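Local coordinates for protein flagellin B1 (Methanocaldococcus jannaschii DSM 2661, PDB 5YA6) that binds a calcium ion in its beta-rich domain and probably serves as a subunit of the archaellum, the archaeal swimming filament, at residues K51-Y56 and S60-Y65. Residues are numbered along the deposited sequence; the frame is centred on the assembly and turned at random.
Sequences KLFLIY and SHVLNY
L52 and L63, like L54 and H61, face each other as hydrogen-bonded pairs of an antiparallel beta hairpin, whose strands 51-56 and 59-69 lie side by side within the large mixed sheet of this flagellin. Four backbone bonds clasp the two strands. The bond from L52 N to L63 O is practically straight, with an N-H...O angle of 179°, whereas H61 N, 3.0 Å from L54 O, reaches it from above the carbonyl plane rather than along a lone pair. On the far flank of 51-56, F53 and I55 bond through their backbones to the strand 137-143.

The hairpin shows how a sheet divides its two faces. L52, L54 and L63 turn inward, where L52 and L63 also pack on V122; L54 CD1 lies 4.1 Å from L63 CD1. On the other face, F53 and V62 run alongside each other, pointing the same way, with V62 CG2 3.7 Å from F53 CD1. Here the second subunit closes in: the two S60 hydroxyls, one from each subunit, share a hydrogen bond, and its I55 packs on I55.

H61, paired with L54, lies on the same face as the leucines, and its ring meets F128 edge-to-face. With CG anti to its carbonyl carbon (chi1 -59°), its imidazole sets its edge toward L54 O, 3.6 Å from H61 CD2. A water in the ring plane, 2.8 Å from both H61 NE2 and Y56 O, bridges the strands.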
loop_
_atom_site.group_PDB
_atom_site.type_symbol
_atom_site.label_atom_id
_atom_site.label_comp_id
_atom_site.label_asym_id
_atom_site.label_seq_id
_atom_site.Cartn_x
_atom_site.Cartn_y
_atom_site.Cartn_z
ATOM N N LYS B 51 8.082 -1.892 11.632
ATOM C CA LYS B 51 8.580 -1.356 10.421
ATOM C C LYS B 51 7.411 -0.690 9.708
ATOM O O LYS B 51 6.307 -1.209 9.728
ATOM C CB LYS B 51 9.180 -2.436 9.557
ATOM C CG LYS B 51 10.507 -2.980 10.147
ATOM C CD LYS B 51 10.910 -4.349 9.645
ATOM C CE LYS B 51 12.273 -4.776 10.216
ATOM N NZ LYS B 51 12.428 -4.662 11.725
ATOM N N LEU B 52 7.690 0.469 9.173
ATOM C CA LEU B 52 6.792 1.220 8.366
ATOM C C LEU B 52 7.225 1.062 6.903
ATOM O O LEU B 52 8.288 1.540 6.486
ATOM C CB LEU B 52 6.785 2.671 8.797
ATOM C CG LEU B 52 5.862 3.602 7.990
ATOM C CD1 LEU B 52 4.400 3.124 8.117
ATOM C CD2 LEU B 52 6.003 5.029 8.453
ATOM N N PHE B 53 6.319 0.512 6.089
ATOM C CA PHE B 53 6.539 0.304 4.638
ATOM C C PHE B 53 5.743 1.318 3.889
ATOM O O PHE B 53 4.565 1.457 4.176
ATOM C CB PHE B 53 6.096 -1.144 4.273
ATOM C CG PHE B 53 6.872 -2.244 4.977
ATOM C CD1 PHE B 53 8.031 -2.802 4.420
ATOM C CD2 PHE B 53 6.438 -2.754 6.150
ATOM C CE1 PHE B 53 8.757 -3.780 5.106
ATOM C CE2 PHE B 53 7.141 -3.752 6.830
ATOM C CZ PHE B 53 8.300 -4.283 6.290
ATOM N N LEU B 54 6.354 2.080 3.012
ATOM C CA LEU B 54 5.658 3.055 2.210
ATOM C C LEU B 54 6.055 2.963 0.736
ATOM O O LEU B 54 7.209 3.200 0.415
ATOM C CB LEU B 54 6.021 4.441 2.662
ATOM C CG LEU B 54 5.574 4.841 4.078
ATOM C CD1 LEU B 54 6.191 6.193 4.462
ATOM C CD2 LEU B 54 4.067 4.936 4.147
ATOM N N ILE B 55 5.090 2.807 -0.157
ATOM C CA ILE B 55 5.345 2.850 -1.586
ATOM C C ILE B 55 4.884 4.193 -2.162
ATOM O O ILE B 55 3.767 4.668 -1.933
ATOM C CB ILE B 55 4.522 1.734 -2.297
ATOM C CG1 ILE B 55 4.820 0.349 -1.761
ATOM C CG2 ILE B 55 4.726 1.789 -3.837
ATOM C CD1 ILE B 55 3.713 -0.685 -1.944
ATOM N N TYR B 56 5.774 4.829 -2.966
ATOM C CA TYR B 56 5.458 6.106 -3.593
ATOM C C TYR B 56 6.417 6.230 -4.795
ATOM O O TYR B 56 7.607 5.982 -4.670
ATOM C CB TYR B 56 5.531 7.326 -2.584
ATOM C CG TYR B 56 5.535 8.639 -3.326
ATOM C CD1 TYR B 56 4.454 9.067 -4.065
ATOM C CD2 TYR B 56 6.705 9.431 -3.381
ATOM C CE1 TYR B 56 4.489 10.197 -4.862
ATOM C CE2 TYR B 56 6.717 10.606 -4.095
ATOM C CZ TYR B 56 5.639 11.001 -4.848
ATOM O OH TYR B 56 5.706 12.084 -5.666
ATOM N N SER B 60 9.810 1.478 -2.990
ATOM C CA SER B 60 9.312 0.990 -1.745
ATOM C C SER B 60 10.365 1.422 -0.694
ATOM O O SER B 60 11.595 1.540 -1.008
ATOM C CB SER B 60 9.177 -0.539 -1.792
ATOM O OG SER B 60 8.511 -1.028 -0.636
ATOM N N HIS B 61 9.882 1.919 0.436
ATOM C CA HIS B 61 10.756 2.379 1.527
ATOM C C HIS B 61 10.400 1.663 2.766
ATOM O O HIS B 61 9.196 1.455 3.021
ATOM C CB HIS B 61 10.589 3.868 1.746
ATOM C CG HIS B 61 10.910 4.668 0.553
ATOM N ND1 HIS B 61 12.162 5.180 0.326
ATOM C CD2 HIS B 61 10.158 5.020 -0.508
ATOM C CE1 HIS B 61 12.154 5.838 -0.818
ATOM N NE2 HIS B 61 10.949 5.743 -1.347
ATOM N N VAL B 62 11.397 1.316 3.614
ATOM C CA VAL B 62 11.180 0.700 4.899
ATOM C C VAL B 62 11.812 1.630 5.938
ATOM O O VAL B 62 12.981 2.034 5.802
ATOM C CB VAL B 62 11.835 -0.699 5.043
ATOM C CG1 VAL B 62 11.392 -1.396 6.305
ATOM C CG2 VAL B 62 11.469 -1.555 3.829
ATOM N N LEU B 63 11.004 2.069 6.889
ATOM C CA LEU B 63 11.449 2.972 7.950
ATOM C C LEU B 63 11.384 2.303 9.276
ATOM O O LEU B 63 10.421 1.597 9.648
ATOM C CB LEU B 63 10.580 4.238 8.021
ATOM C CG LEU B 63 10.562 5.245 6.907
ATOM C CD1 LEU B 63 9.858 4.751 5.700
ATOM C CD2 LEU B 63 9.845 6.514 7.342
ATOM N N ASN B 64 12.408 2.581 10.088
ATOM C CA ASN B 64 12.537 1.993 11.403
ATOM C C ASN B 64 12.339 2.976 12.551
ATOM O O ASN B 64 12.361 4.208 12.314
ATOM C CB ASN B 64 13.930 1.340 11.529
ATOM C CG ASN B 64 14.094 0.214 10.514
ATOM O OD1 ASN B 64 13.481 -0.841 10.649
ATOM N ND2 ASN B 64 14.878 0.458 9.488
ATOM N N TYR B 65 12.125 2.458 13.749
ATOM C CA TYR B 65 11.801 3.250 14.926
ATOM C C TYR B 65 13.042 4.061 15.358
ATOM O O TYR B 65 14.040 3.471 15.746
ATOM C CB TYR B 65 11.333 2.294 16.006
ATOM C CG TYR B 65 10.894 2.805 17.356
ATOM C CD1 TYR B 65 11.822 3.291 18.299
ATOM C CD2 TYR B 65 9.582 2.745 17.739
ATOM C CE1 TYR B 65 11.408 3.713 19.523
ATOM C CE2 TYR B 65 9.160 3.103 19.005
ATOM C CZ TYR B 65 10.087 3.610 19.927
ATOM O OH TYR B 65 9.635 3.926 21.164
HETATM O O HOH W 1 9.834 7.112 -3.481
#